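Local coordinates for protein putative pectin lyase (Geobacillus virus E2, PDB 7CHU) that serves as the trimeric tailspike of a deep-sea thermophilic bacteriophage, with a pectate lyase-like fold that probably recognises and may cleave polysaccharide on the host surface, at residues I135-A140 and P156-V161; C341-Y344 and Y349-N352; F414-R419 and F424-G429; L466-L471 and K475-I480; V485-T490 and F496-D501. All blocks are in the same frame, centred on the assembly; numbering follows the deposited sequence.

The five contacts follow one another along an elongated chain of a trimer. Contacts 1 and 2, about 34 Å apart between centres, are buried in the beta-helix and rest on aromatic and aliphatic side chains meeting across its interior. Contacts 3 and 4 belong to the antiparallel region that follows; each holds a beta hairpin by backbone bonds, and their strands 423-426 and 459-469 are neighbours. Contact 4 is also buried; contacts 3 and 5 are only partly buried. Amides add polar bonds in both hairpins, and lysines in contact 4. Contact 5 combines a single backbone bridge, a small apolar cluster round one phenylalanine ring and a bridging water. Contacts 3, 4 and 5 touch the second subunit.

Contact 1. Residues I135-A140 and P156-V161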
# COMPACT_ATOMS: atom_id res chain seq x y z
N ILE A 135 -11.71 -22.22 -9.54
CA ILE A 135 -12.75 -21.65 -10.39
C ILE A 135 -12.76 -20.15 -10.17
O ILE A 135 -12.86 -19.68 -9.03
CB ILE A 135 -14.13 -22.28 -10.11
CG1 ILE A 135 -14.15 -23.74 -10.56
CG2 ILE A 135 -15.24 -21.49 -10.84
CD1 ILE A 135 -15.57 -24.41 -10.50
N ARG A 136 -12.64 -19.38 -11.25
CA ARG A 136 -12.71 -17.93 -11.19
C ARG A 136 -13.89 -17.45 -12.02
O ARG A 136 -14.04 -17.86 -13.17
CB ARG A 136 -11.42 -17.30 -11.72
CG ARG A 136 -10.32 -17.19 -10.70
CD ARG A 136 -9.21 -16.31 -11.25
NE ARG A 136 -8.53 -16.97 -12.35
CZ ARG A 136 -8.07 -16.35 -13.43
NH1 ARG A 136 -8.23 -15.05 -13.59
NH2 ARG A 136 -7.46 -17.05 -14.38
N LEU A 137 -14.72 -16.59 -11.43
CA LEU A 137 -15.84 -15.96 -12.12
C LEU A 137 -15.41 -14.57 -12.59
O LEU A 137 -15.15 -13.68 -11.78
CB LEU A 137 -17.07 -15.87 -11.22
CG LEU A 137 -17.52 -17.11 -10.44
CD1 LEU A 137 -18.76 -16.81 -9.57
CD2 LEU A 137 -17.79 -18.30 -11.38
N VAL A 138 -15.36 -14.37 -13.90
CA VAL A 138 -14.82 -13.16 -14.50
C VAL A 138 -15.87 -12.56 -15.42
O VAL A 138 -16.41 -13.26 -16.28
CB VAL A 138 -13.53 -13.46 -15.28
CG1 VAL A 138 -13.00 -12.19 -15.98
CG2 VAL A 138 -12.47 -14.11 -14.37
N GLY A 139 -16.15 -11.26 -15.26
CA GLY A 139 -17.01 -10.52 -16.16
C GLY A 139 -16.26 -9.52 -17.01
O GLY A 139 -15.03 -9.48 -17.06
N ALA A 140 -17.03 -8.68 -17.70
CA ALA A 140 -16.46 -7.69 -18.61
C ALA A 140 -16.15 -6.35 -17.94
O ALA A 140 -15.56 -5.47 -18.57
CB ALA A 140 -17.41 -7.46 -19.78
N PRO A 156 -27.17 -16.77 -0.45
CA PRO A 156 -26.26 -15.97 -1.27
C PRO A 156 -26.56 -16.12 -2.75
O PRO A 156 -27.16 -17.10 -3.19
CB PRO A 156 -24.88 -16.52 -0.92
CG PRO A 156 -25.13 -17.91 -0.41
CD PRO A 156 -26.47 -17.87 0.26
N VAL A 157 -26.14 -15.10 -3.52
CA VAL A 157 -26.19 -15.20 -4.98
C VAL A 157 -25.15 -16.20 -5.46
O VAL A 157 -25.45 -17.14 -6.20
CB VAL A 157 -25.99 -13.82 -5.62
CG1 VAL A 157 -26.06 -13.93 -7.13
CG2 VAL A 157 -27.03 -12.85 -5.16
N PHE A 158 -23.90 -16.02 -5.01
CA PHE A 158 -22.82 -16.96 -5.27
C PHE A 158 -22.37 -17.53 -3.93
O PHE A 158 -21.88 -16.78 -3.08
CB PHE A 158 -21.63 -16.29 -5.96
CG PHE A 158 -21.89 -15.87 -7.37
CD1 PHE A 158 -22.34 -16.79 -8.31
CD2 PHE A 158 -21.64 -14.56 -7.76
CE1 PHE A 158 -22.55 -16.40 -9.62
CE2 PHE A 158 -21.85 -14.17 -9.07
CZ PHE A 158 -22.31 -15.08 -10.00
N GLU A 159 -22.46 -18.86 -3.78
CA GLU A 159 -21.95 -19.56 -2.62
C GLU A 159 -20.69 -20.33 -3.01
O GLU A 159 -20.76 -21.27 -3.81
CB GLU A 159 -23.01 -20.52 -2.05
CG GLU A 159 -22.60 -21.15 -0.70
CD GLU A 159 -23.54 -22.29 -0.21
OE1 GLU A 159 -24.09 -23.05 -1.04
OE2 GLU A 159 -23.72 -22.44 1.01
N PHE A 160 -19.55 -19.95 -2.43
CA PHE A 160 -18.29 -20.69 -2.54
C PHE A 160 -18.12 -21.46 -1.24
O PHE A 160 -17.97 -20.85 -0.18
CB PHE A 160 -17.08 -19.76 -2.75
CG PHE A 160 -17.08 -18.96 -4.04
CD1 PHE A 160 -17.83 -17.80 -4.15
CD2 PHE A 160 -16.30 -19.36 -5.13
CE1 PHE A 160 -17.82 -17.06 -5.32
CE2 PHE A 160 -16.28 -18.62 -6.30
CZ PHE A 160 -17.06 -17.47 -6.40
N VAL A 161 -18.13 -22.79 -1.31
CA VAL A 161 -17.95 -23.64 -0.13
C VAL A 161 -17.53 -25.01 -0.67
O VAL A 161 -18.04 -25.42 -1.71
CB VAL A 161 -19.25 -23.73 0.70
CG1 VAL A 161 -20.39 -24.41 -0.10
CG2 VAL A 161 -19.04 -24.49 2.01
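Leu137 reaches across the interior of the beta-helix to meet Phe158 and Phe160, and one methyl, CD1, does most of the touching. Its CG lies anti to the carbonyl carbon (chi1 -48°), and the second torsion is fully extended, which carries CD1 straight out from the backbone toward the opposite wall. There CD1 sits over the centre of the Phe158 ring, 3.7 Å from the ring centroid and only 7° off the ring normal. This is a nearly ideal CH-pi contact, with the methyl almost equally distant from all six ring carbons.

The same methyl also reaches the far end of the second ring, where Leu137 CD1 and Phe160 CZ are 3.7 Å apart. Here the approach is oblique. CD1 is thus shared between two rings that alternate along one chain with Glu159 between them. The branch point follows less closely, with Leu137 CG at 4.1 Å from Phe160 CZ. Ile135 makes a looser approach: its backbone O lies near the plane of the Phe160 ring, at the edge, 4.5 Å from CE2.

The link is made by side chains, the CA atoms of Leu137 and Phe158 being 9.8 Å apart. Such inward-pointing layers are characteristic of the right-handed parallel beta-helix of pectate lyase-like proteins. Around the contact, Ile130 of strand 128-130 touches Ile135 and Phe160, Val115 of strand 113-117 packs on Leu137, Met177 of strand 177-180 touches Leu137 and Phe158, and Leu191 and Ile194 of strand 187-195 pack against Phe160.

Contact 2. Residues C341-Y344 and Y349-N352; sequences CDFY and YFVN
Phe343 and Phe350 pack together inside the parallel beta-helix, where strand 342-346 leads through a short connection to strand 351-353. The segment 349-352 enters at Tyr349, whose backbone N is held by Asp327 OD1.

Phe350 follows at a corner of the chain, with helical backbone angles, and its side chain turns in toward strand 342-346. Its CG is anti to the carbonyl carbon (chi1 -63°), and the ring comes to lie almost parallel to that of Phe343, the planes 9° apart. The two rings are slid so far along each other that they barely overlap, and their centroids are 5.1 Å apart. What lies over one face of each ring is the partner's CB. Phe343 CB stands over the centre of the Phe350 ring, 3.6 Å from its centroid. In return, Phe350 CB lies over a face of the Phe343 ring, displaced toward its rim, at 3.9 Å from that centroid. This reciprocal pair of CH-pi contacts brings the side chains together closely, with Phe343 CB 3.5 Å from Phe350 CD1. Pro376 packs on Phe350 as well, while Phe321, from strand 320-324, meets the Phe343 ring, and Ile329 touches it too.

Val351 then begins the next strand and rests on Val331, in the parallel-paired strand 329-331. Of the valine's two branches, the one anti to the carbonyl carbon approaches the aromatic residue, obliquely: Val351 CG2 lies 4.0 Å from Phe343 CZ.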
# COMPACT_ATOMS: atom_id res chain seq x y z
N CYS A 341 -4.16 6.39 9.59
CA CYS A 341 -5.55 6.56 9.19
C CYS A 341 -6.02 7.98 9.49
O CYS A 341 -5.49 8.67 10.36
CB CYS A 341 -6.46 5.55 9.91
SG CYS A 341 -5.95 3.83 9.57
N ASP A 342 -7.08 8.38 8.81
CA ASP A 342 -7.70 9.65 9.11
C ASP A 342 -9.18 9.44 9.38
O ASP A 342 -9.84 8.66 8.68
CB ASP A 342 -7.51 10.65 7.98
CG ASP A 342 -7.75 12.08 8.44
OD1 ASP A 342 -8.92 12.51 8.30
OD2 ASP A 342 -6.79 12.75 8.95
N PHE A 343 -9.68 10.16 10.38
CA PHE A 343 -11.03 10.01 10.92
C PHE A 343 -11.71 11.36 10.90
O PHE A 343 -11.16 12.34 11.42
CB PHE A 343 -10.99 9.49 12.36
CG PHE A 343 -10.21 8.22 12.54
CD1 PHE A 343 -10.85 6.98 12.42
CD2 PHE A 343 -8.86 8.27 12.89
CE1 PHE A 343 -10.14 5.79 12.62
CE2 PHE A 343 -8.13 7.09 13.08
CZ PHE A 343 -8.77 5.83 12.95
N TYR A 344 -12.91 11.43 10.33
CA TYR A 344 -13.62 12.71 10.28
C TYR A 344 -15.10 12.50 10.61
O TYR A 344 -15.86 11.98 9.79
CB TYR A 344 -13.47 13.37 8.91
CG TYR A 344 -13.94 14.80 8.89
CD1 TYR A 344 -13.10 15.84 9.31
CD2 TYR A 344 -15.22 15.12 8.47
CE1 TYR A 344 -13.54 17.16 9.30
CE2 TYR A 344 -15.66 16.43 8.45
CZ TYR A 344 -14.81 17.44 8.86
OH TYR A 344 -15.25 18.75 8.87
N TYR A 349 -15.77 7.41 19.91
CA TYR A 349 -14.33 7.54 19.72
C TYR A 349 -13.96 7.19 18.28
O TYR A 349 -14.67 6.45 17.60
CB TYR A 349 -13.58 6.61 20.66
CG TYR A 349 -13.93 6.82 22.11
CD1 TYR A 349 -13.30 7.80 22.85
CD2 TYR A 349 -14.88 6.00 22.76
CE1 TYR A 349 -13.59 8.00 24.20
CE2 TYR A 349 -15.19 6.19 24.11
CZ TYR A 349 -14.54 7.19 24.82
OH TYR A 349 -14.82 7.40 26.15
N PHE A 350 -12.81 7.73 17.83
CA PHE A 350 -12.22 7.23 16.60
C PHE A 350 -11.89 5.76 16.76
O PHE A 350 -12.23 4.94 15.90
CB PHE A 350 -10.95 8.00 16.21
CG PHE A 350 -11.18 9.47 15.90
CD1 PHE A 350 -12.44 9.94 15.56
CD2 PHE A 350 -10.12 10.37 15.96
CE1 PHE A 350 -12.64 11.29 15.30
CE2 PHE A 350 -10.30 11.71 15.69
CZ PHE A 350 -11.57 12.18 15.36
N VAL A 351 -11.23 5.41 17.87
CA VAL A 351 -10.81 4.03 18.18
C VAL A 351 -11.21 3.76 19.63
O VAL A 351 -10.69 4.40 20.56
CB VAL A 351 -9.30 3.80 17.99
CG1 VAL A 351 -8.92 2.39 18.35
CG2 VAL A 351 -8.84 4.10 16.53
N ASN A 352 -12.12 2.81 19.82
CA ASN A 352 -12.64 2.45 21.14
C ASN A 352 -12.04 1.09 21.49
O ASN A 352 -12.46 0.07 20.95
CB ASN A 352 -14.16 2.41 21.13
CG ASN A 352 -14.76 2.25 22.53
OD1 ASN A 352 -14.03 2.11 23.51
ND2 ASN A 352 -16.09 2.29 22.62

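Contact 3. Residues F414-R419 and F424-G429; sequences FQNVYR and FIQPKG
Tyr418 and Ile425 pair through two backbone bonds, Ile425 N to Tyr418 O at 2.8 Å and Tyr418 N to Ile425 O at 3.0 Å. The next pair, Arg419 with Phe424, is non-hydrogen-bonded. Beyond the paired strands the bonding passes to a side chain: the amide of Asn416 lies against the backbone of Lys428 as a further strand residue would. Its OD1 accepts from Lys428 N (3.0 Å) on a lone pair, and its ND2 gives to Lys428 O (3.1 Å) almost within the amide plane. A further bond from ND2 to Ala432 O helps to fix the amide's rotation.

Apolar contacts line the face bearing Tyr418 and Ile425. Tyr418 CG sits between the backbone N and the carbonyl carbon (chi1 64°), turning the ring alongside the isoleucine, whose CB lies over one ring face. Pro427 CG meets the ring edge in its plane, 3.8 Å from Tyr418 CE1. On the face of Arg419 and Phe424, Arg419 CB touches Phe424 CE1 at 3.8 Å.

Outside the hairpin, the Tyr418 ring also meets Arg395 (cation-pi), and its OH bonds Asn379 ND2.

Antiparallel pairing across a tight connection makes strands 418-420 and 423-426 a beta hairpin.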
# COMPACT_ATOMS: atom_id res chain seq x y z
N PHE A 414 3.90 13.39 31.75
CA PHE A 414 2.95 13.26 32.85
C PHE A 414 2.67 11.79 33.14
O PHE A 414 2.59 10.96 32.22
CB PHE A 414 1.61 13.94 32.52
CG PHE A 414 1.56 15.43 32.80
CD1 PHE A 414 2.68 16.14 33.22
CD2 PHE A 414 0.36 16.11 32.62
CE1 PHE A 414 2.59 17.51 33.48
CE2 PHE A 414 0.26 17.49 32.87
CZ PHE A 414 1.38 18.19 33.30
N GLN A 415 2.48 11.49 34.42
CA GLN A 415 2.11 10.15 34.88
C GLN A 415 0.78 10.24 35.62
O GLN A 415 0.69 10.93 36.65
CB GLN A 415 3.22 9.58 35.76
CG GLN A 415 2.95 8.16 36.24
CD GLN A 415 2.82 7.17 35.07
OE1 GLN A 415 3.54 7.27 34.07
NE2 GLN A 415 1.90 6.21 35.20
N ASN A 416 -0.25 9.59 35.09
CA ASN A 416 -1.58 9.51 35.70
C ASN A 416 -2.29 10.86 35.71
O ASN A 416 -3.07 11.15 36.63
CB ASN A 416 -1.53 8.93 37.12
CG ASN A 416 -2.92 8.51 37.63
OD1 ASN A 416 -3.78 8.09 36.84
ND2 ASN A 416 -3.15 8.65 38.94
N VAL A 417 -2.04 11.69 34.71
CA VAL A 417 -2.77 12.94 34.56
C VAL A 417 -2.52 13.45 33.15
O VAL A 417 -1.43 13.27 32.61
CB VAL A 417 -2.34 13.99 35.62
CG1 VAL A 417 -0.84 14.33 35.46
CG2 VAL A 417 -3.19 15.27 35.48
N TYR A 418 -3.53 14.09 32.57
CA TYR A 418 -3.37 14.71 31.27
C TYR A 418 -4.33 15.88 31.16
O TYR A 418 -5.34 15.93 31.86
CB TYR A 418 -3.59 13.70 30.11
CG TYR A 418 -5.00 13.12 30.00
CD1 TYR A 418 -5.38 11.99 30.73
CD2 TYR A 418 -5.94 13.70 29.15
CE1 TYR A 418 -6.66 11.44 30.62
CE2 TYR A 418 -7.22 13.17 29.03
CZ TYR A 418 -7.57 12.05 29.76
OH TYR A 418 -8.84 11.55 29.62
N ARG A 419 -4.00 16.83 30.29
CA ARG A 419 -4.85 18.00 30.09
C ARG A 419 -5.94 17.72 29.05
O ARG A 419 -5.65 17.26 27.94
CB ARG A 419 -4.04 19.22 29.67
CG ARG A 419 -4.95 20.41 29.32
CD ARG A 419 -4.21 21.70 29.30
NE ARG A 419 -5.11 22.84 29.13
CZ ARG A 419 -4.78 24.09 29.44
NH1 ARG A 419 -3.58 24.35 29.96
NH2 ARG A 419 -5.66 25.07 29.25
N PHE A 424 -7.56 19.06 33.99
CA PHE A 424 -6.55 18.02 34.13
C PHE A 424 -7.24 16.77 34.66
O PHE A 424 -7.82 16.80 35.75
CB PHE A 424 -5.44 18.48 35.07
CG PHE A 424 -4.67 19.68 34.56
CD1 PHE A 424 -3.75 19.52 33.52
CD2 PHE A 424 -4.86 20.94 35.09
CE1 PHE A 424 -3.03 20.63 33.03
CE2 PHE A 424 -4.15 22.05 34.61
CZ PHE A 424 -3.23 21.88 33.56
N ILE A 425 -7.19 15.69 33.89
CA ILE A 425 -7.93 14.47 34.20
C ILE A 425 -6.97 13.44 34.80
O ILE A 425 -5.88 13.22 34.27
CB ILE A 425 -8.60 13.91 32.94
CG1 ILE A 425 -9.65 14.91 32.44
CG2 ILE A 425 -9.19 12.53 33.23
CD1 ILE A 425 -10.49 14.41 31.29
N GLN A 426 -7.38 12.84 35.90
CA GLN A 426 -6.66 11.77 36.58
C GLN A 426 -7.32 10.45 36.22
O GLN A 426 -8.40 10.15 36.74
CB GLN A 426 -6.68 11.99 38.10
CG GLN A 426 -5.85 10.99 38.90
CD GLN A 426 -5.90 11.28 40.40
OE1 GLN A 426 -6.83 10.87 41.10
NE2 GLN A 426 -4.90 11.99 40.90
N PRO A 427 -6.71 9.63 35.36
CA PRO A 427 -7.40 8.41 34.89
C PRO A 427 -7.64 7.38 35.97
O PRO A 427 -8.74 6.83 36.06
CB PRO A 427 -6.45 7.88 33.81
CG PRO A 427 -5.65 9.01 33.40
CD PRO A 427 -5.46 9.86 34.62
N LYS A 428 -6.62 7.07 36.79
CA LYS A 428 -6.74 6.10 37.88
C LYS A 428 -6.90 6.85 39.20
O LYS A 428 -5.94 7.44 39.70
CB LYS A 428 -5.53 5.17 37.92
CG LYS A 428 -5.61 4.12 39.04
CD LYS A 428 -4.71 2.94 38.72
CE LYS A 428 -5.03 1.71 39.58
NZ LYS A 428 -4.25 0.53 39.13
N GLY A 429 -8.10 6.78 39.78
CA GLY A 429 -8.43 7.60 40.94
C GLY A 429 -7.74 7.17 42.22
O GLY A 429 -7.72 7.95 43.18

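Contact 4. Residues L466-L471 and K475-I480; sequences LLNVTL and KPKVPI
Asn468 and Lys475 form the tight centre of this contact, an antiparallel hydrogen-bonded pair in which Lys475 N reaches Asn468 O at 2.7 Å. In return Asn468 N bonds Lys475 O at 3.1 Å, approaching from above the carbonyl plane. Lys477 closes in on the same oxygen: its chain bends at chi2 (-57°) and again at chi4, bringing NZ back over the strand. From there NZ gives one bond to Lys475 O, on the face opposite Asn468 N. Another runs from Lys477 NZ to Asn468 OD1 at 2.8 Å, in the carbonyl plane and on a lone pair. The asparagine amide is held from its other end too, since ND2 bonds Asp444 O. Lys477 N adds a backbone bond to Leu466 O at 2.9 Å.

These bonds join strands 459-469 and 474-476 as a beta hairpin, with a classic beta bulge where Leu466 and Leu467 both face Phe448 of the neighbouring strand 446-451. On the bulge side, Leu467 CD1 lies against the Lys475 carbonyl, 3.6 Å from Lys475 C. The apolar side-chain pairs are less close: Leu467 CD1 lies 4.2 Å from Pro476 CB, and Leu466 CD2 only grazes Val478 CG1 at 4.4 Å.

The other end of the hairpin is looser and wet. Lys475 runs out fully extended beyond CG toward Thr470, and a water spans their polar ends, accepting from Lys475 NZ at 2.7 Å. Asp472 OD1 forms a salt bridge to that ammonium group, while Asp472 N bonds Thr470 OG1.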
# COMPACT_ATOMS: atom_id res chain seq x y z
N LEU A 466 5.38 22.17 42.34
CA LEU A 466 6.30 21.82 43.41
C LEU A 466 7.65 22.52 43.31
O LEU A 466 8.31 22.72 44.33
CB LEU A 466 6.53 20.30 43.44
CG LEU A 466 5.21 19.53 43.46
CD1 LEU A 466 5.41 18.02 43.19
CD2 LEU A 466 4.54 19.76 44.79
N LEU A 467 8.06 22.88 42.10
CA LEU A 467 9.42 23.32 41.86
C LEU A 467 9.45 23.94 40.47
O LEU A 467 8.85 23.39 39.54
CB LEU A 467 10.41 22.14 41.95
CG LEU A 467 11.86 22.40 41.52
CD1 LEU A 467 12.50 23.34 42.54
CD2 LEU A 467 12.68 21.11 41.38
N ASN A 468 10.11 25.09 40.33
CA ASN A 468 10.39 25.70 39.04
C ASN A 468 11.89 25.86 38.90
O ASN A 468 12.57 26.29 39.85
CB ASN A 468 9.72 27.07 38.88
CG ASN A 468 8.22 26.98 38.84
OD1 ASN A 468 7.56 27.09 39.88
ND2 ASN A 468 7.65 26.82 37.64
N VAL A 469 12.43 25.51 37.75
CA VAL A 469 13.82 25.76 37.44
C VAL A 469 13.81 26.81 36.35
O VAL A 469 13.32 26.55 35.25
CB VAL A 469 14.55 24.48 37.00
CG1 VAL A 469 15.96 24.80 36.50
CG2 VAL A 469 14.58 23.48 38.17
N THR A 470 14.28 28.02 36.66
CA THR A 470 14.26 29.09 35.67
C THR A 470 15.65 29.72 35.51
O THR A 470 16.62 29.32 36.16
CB THR A 470 13.22 30.17 36.03
OG1 THR A 470 13.73 31.05 37.05
CG2 THR A 470 11.92 29.54 36.49
N LEU A 471 15.72 30.73 34.65
CA LEU A 471 16.97 31.41 34.37
C LEU A 471 17.46 32.21 35.56
O LEU A 471 18.64 32.54 35.62
CB LEU A 471 16.83 32.34 33.17
CG LEU A 471 16.82 31.61 31.82
CD1 LEU A 471 16.16 32.50 30.77
CD2 LEU A 471 18.22 31.24 31.39
N LYS A 475 13.53 27.14 42.28
CA LYS A 475 12.43 27.72 43.06
C LYS A 475 11.54 26.66 43.69
O LYS A 475 10.48 26.32 43.13
CB LYS A 475 11.61 28.67 42.19
CG LYS A 475 12.43 29.81 41.60
CD LYS A 475 11.57 30.76 40.74
CE LYS A 475 12.44 31.87 40.15
NZ LYS A 475 11.66 32.90 39.36
N PRO A 476 11.90 26.14 44.86
CA PRO A 476 11.07 25.12 45.50
C PRO A 476 9.86 25.74 46.19
O PRO A 476 9.98 26.71 46.94
CB PRO A 476 12.03 24.48 46.52
CG PRO A 476 12.95 25.60 46.91
CD PRO A 476 13.12 26.44 45.65
N LYS A 477 8.69 25.17 45.92
CA LYS A 477 7.45 25.58 46.56
C LYS A 477 7.15 24.77 47.81
O LYS A 477 6.18 25.05 48.51
CB LYS A 477 6.26 25.45 45.59
CG LYS A 477 6.48 26.18 44.25
CD LYS A 477 6.77 27.65 44.50
CE LYS A 477 6.87 28.48 43.21
NZ LYS A 477 8.11 28.20 42.41
N VAL A 478 7.96 23.75 48.08
CA VAL A 478 7.88 22.94 49.29
C VAL A 478 9.29 22.87 49.86
O VAL A 478 10.26 23.25 49.19
CB VAL A 478 7.29 21.55 49.00
CG1 VAL A 478 5.84 21.68 48.58
CG2 VAL A 478 8.11 20.85 47.91
N PRO A 479 9.44 22.45 51.12
CA PRO A 479 10.76 22.51 51.75
C PRO A 479 11.79 21.63 51.06
O PRO A 479 11.47 20.67 50.36
CB PRO A 479 10.49 22.02 53.18
CG PRO A 479 9.03 22.25 53.39
CD PRO A 479 8.41 21.99 52.06
N ILE A 480 13.05 21.93 51.34
CA ILE A 480 14.17 21.05 51.00
C ILE A 480 14.40 20.16 52.20
O ILE A 480 14.74 20.65 53.28
CB ILE A 480 15.43 21.85 50.65
CG1 ILE A 480 15.15 22.81 49.50
CG2 ILE A 480 16.57 20.87 50.32
CD1 ILE A 480 16.32 23.64 49.07
O HOH W 1 11.99 33.34 36.68

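Contact 5. Residues V485-T490 and F496-D501; sequences VTASST and FVDSAD
Phe496 packs against the loop 485-490, gathering Val485, Ala487 and Thr490 round its ring beside a single backbone bridge and an Asx turn at Asp498. The bridge pairs Val485 with Asp498, and both its bonds use Val485: Val485 N bonds Val497 O at 3.0 Å, nearly straight on to the carbonyl, and Val485 O takes Ser499 N at 2.8 Å from above the carbonyl plane.

Phe496 CG is placed between the backbone N and the carbonyl carbon (chi1 65°), sending the ring toward the loop. Phe496 CB first meets Val485 CG2, at 4.0 Å. Beyond it, Phe496 CG is 3.7 Å from Thr490 CG2. That methyl stands over the middle of one ring face, 3.6 Å from the Phe496 centroid and 9° off the normal, a CH-pi contact. It lies close to all the ring carbons, nearest Phe496 CD2. Along the other flank, CD1 meets Val485 CG2 obliquely, and Phe496 CE1 reaches Ala487 CA at 3.8 Å. At the tip, CZ touches the CA and CB of Ala487. Pro479 of the second subunit packs on Phe496 as well as on Thr490.

Asp498 lies on the more polar flank. Its OD2 forms a salt bridge to Lys505, and Asp498 OD1 closes the Asx turn by accepting from Ala500 N at 2.9 Å. OD1 also accepts from a water that links the two segments, itself accepting from Ala487 N at 2.9 Å.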
# COMPACT_ATOMS: atom_id res chain seq x y z
N VAL A 485 24.01 12.42 54.95
CA VAL A 485 25.14 11.80 54.25
C VAL A 485 26.41 12.06 55.07
O VAL A 485 26.44 12.91 55.95
CB VAL A 485 25.34 12.35 52.82
CG1 VAL A 485 24.13 12.05 51.95
CG2 VAL A 485 25.64 13.87 52.86
N THR A 486 27.47 11.36 54.70
CA THR A 486 28.76 11.54 55.36
C THR A 486 29.42 12.83 54.89
O THR A 486 29.27 13.24 53.73
CB THR A 486 29.69 10.37 55.06
OG1 THR A 486 30.10 10.44 53.68
CG2 THR A 486 29.00 9.03 55.33
N ALA A 487 30.18 13.45 55.79
CA ALA A 487 30.86 14.70 55.47
C ALA A 487 31.91 14.49 54.38
O ALA A 487 32.05 15.34 53.48
CB ALA A 487 31.51 15.29 56.72
N SER A 488 32.64 13.37 54.43
CA SER A 488 33.69 13.13 53.44
C SER A 488 33.15 12.97 52.03
O SER A 488 33.91 13.10 51.06
CB SER A 488 34.52 11.90 53.81
OG SER A 488 33.69 10.76 53.96
N SER A 489 31.85 12.69 51.87
CA SER A 489 31.32 12.55 50.52
C SER A 489 31.01 13.88 49.86
O SER A 489 30.68 13.91 48.67
CB SER A 489 30.05 11.67 50.52
OG SER A 489 28.91 12.36 51.02
N THR A 490 31.10 14.99 50.59
CA THR A 490 30.66 16.28 50.10
C THR A 490 31.76 16.96 49.30
O THR A 490 32.95 16.88 49.63
CB THR A 490 30.21 17.17 51.27
OG1 THR A 490 31.30 17.33 52.18
CG2 THR A 490 29.09 16.50 52.03
N PHE A 496 24.46 20.15 53.53
CA PHE A 496 24.02 18.78 53.79
C PHE A 496 23.70 18.65 55.28
O PHE A 496 24.14 19.46 56.09
CB PHE A 496 25.07 17.75 53.40
CG PHE A 496 26.35 17.82 54.21
CD1 PHE A 496 26.66 16.82 55.13
CD2 PHE A 496 27.23 18.89 54.06
CE1 PHE A 496 27.84 16.90 55.87
CE2 PHE A 496 28.41 18.97 54.79
CZ PHE A 496 28.72 17.97 55.70
N VAL A 497 22.97 17.60 55.62
CA VAL A 497 22.87 17.12 57.00
C VAL A 497 23.85 15.97 57.18
O VAL A 497 23.79 14.96 56.47
CB VAL A 497 21.44 16.69 57.35
CG1 VAL A 497 21.40 16.09 58.75
CG2 VAL A 497 20.50 17.88 57.26
N ASP A 498 24.76 16.12 58.14
CA ASP A 498 25.80 15.13 58.43
C ASP A 498 25.21 13.91 59.15
O ASP A 498 24.67 14.04 60.25
CB ASP A 498 26.88 15.79 59.29
CG ASP A 498 28.12 14.93 59.47
OD1 ASP A 498 28.11 13.71 59.19
OD2 ASP A 498 29.13 15.48 59.92
N SER A 499 25.37 12.72 58.57
CA SER A 499 24.83 11.52 59.20
C SER A 499 25.57 11.14 60.47
O SER A 499 25.05 10.33 61.24
CB SER A 499 24.85 10.34 58.21
OG SER A 499 26.18 10.02 57.83
N ALA A 500 26.75 11.72 60.73
CA ALA A 500 27.45 11.47 61.98
C ALA A 500 26.70 12.03 63.18
O ALA A 500 26.67 11.41 64.24
CB ALA A 500 28.85 12.09 61.92
N ASP A 501 26.08 13.21 63.03
CA ASP A 501 25.43 13.85 64.18
C ASP A 501 24.09 14.49 63.83
O ASP A 501 23.53 15.19 64.69
CB ASP A 501 26.37 14.89 64.80
CG ASP A 501 26.90 15.90 63.78
OD1 ASP A 501 26.31 16.02 62.68
OD2 ASP A 501 27.91 16.57 64.08
O HOH W 2 30.06 12.28 58.40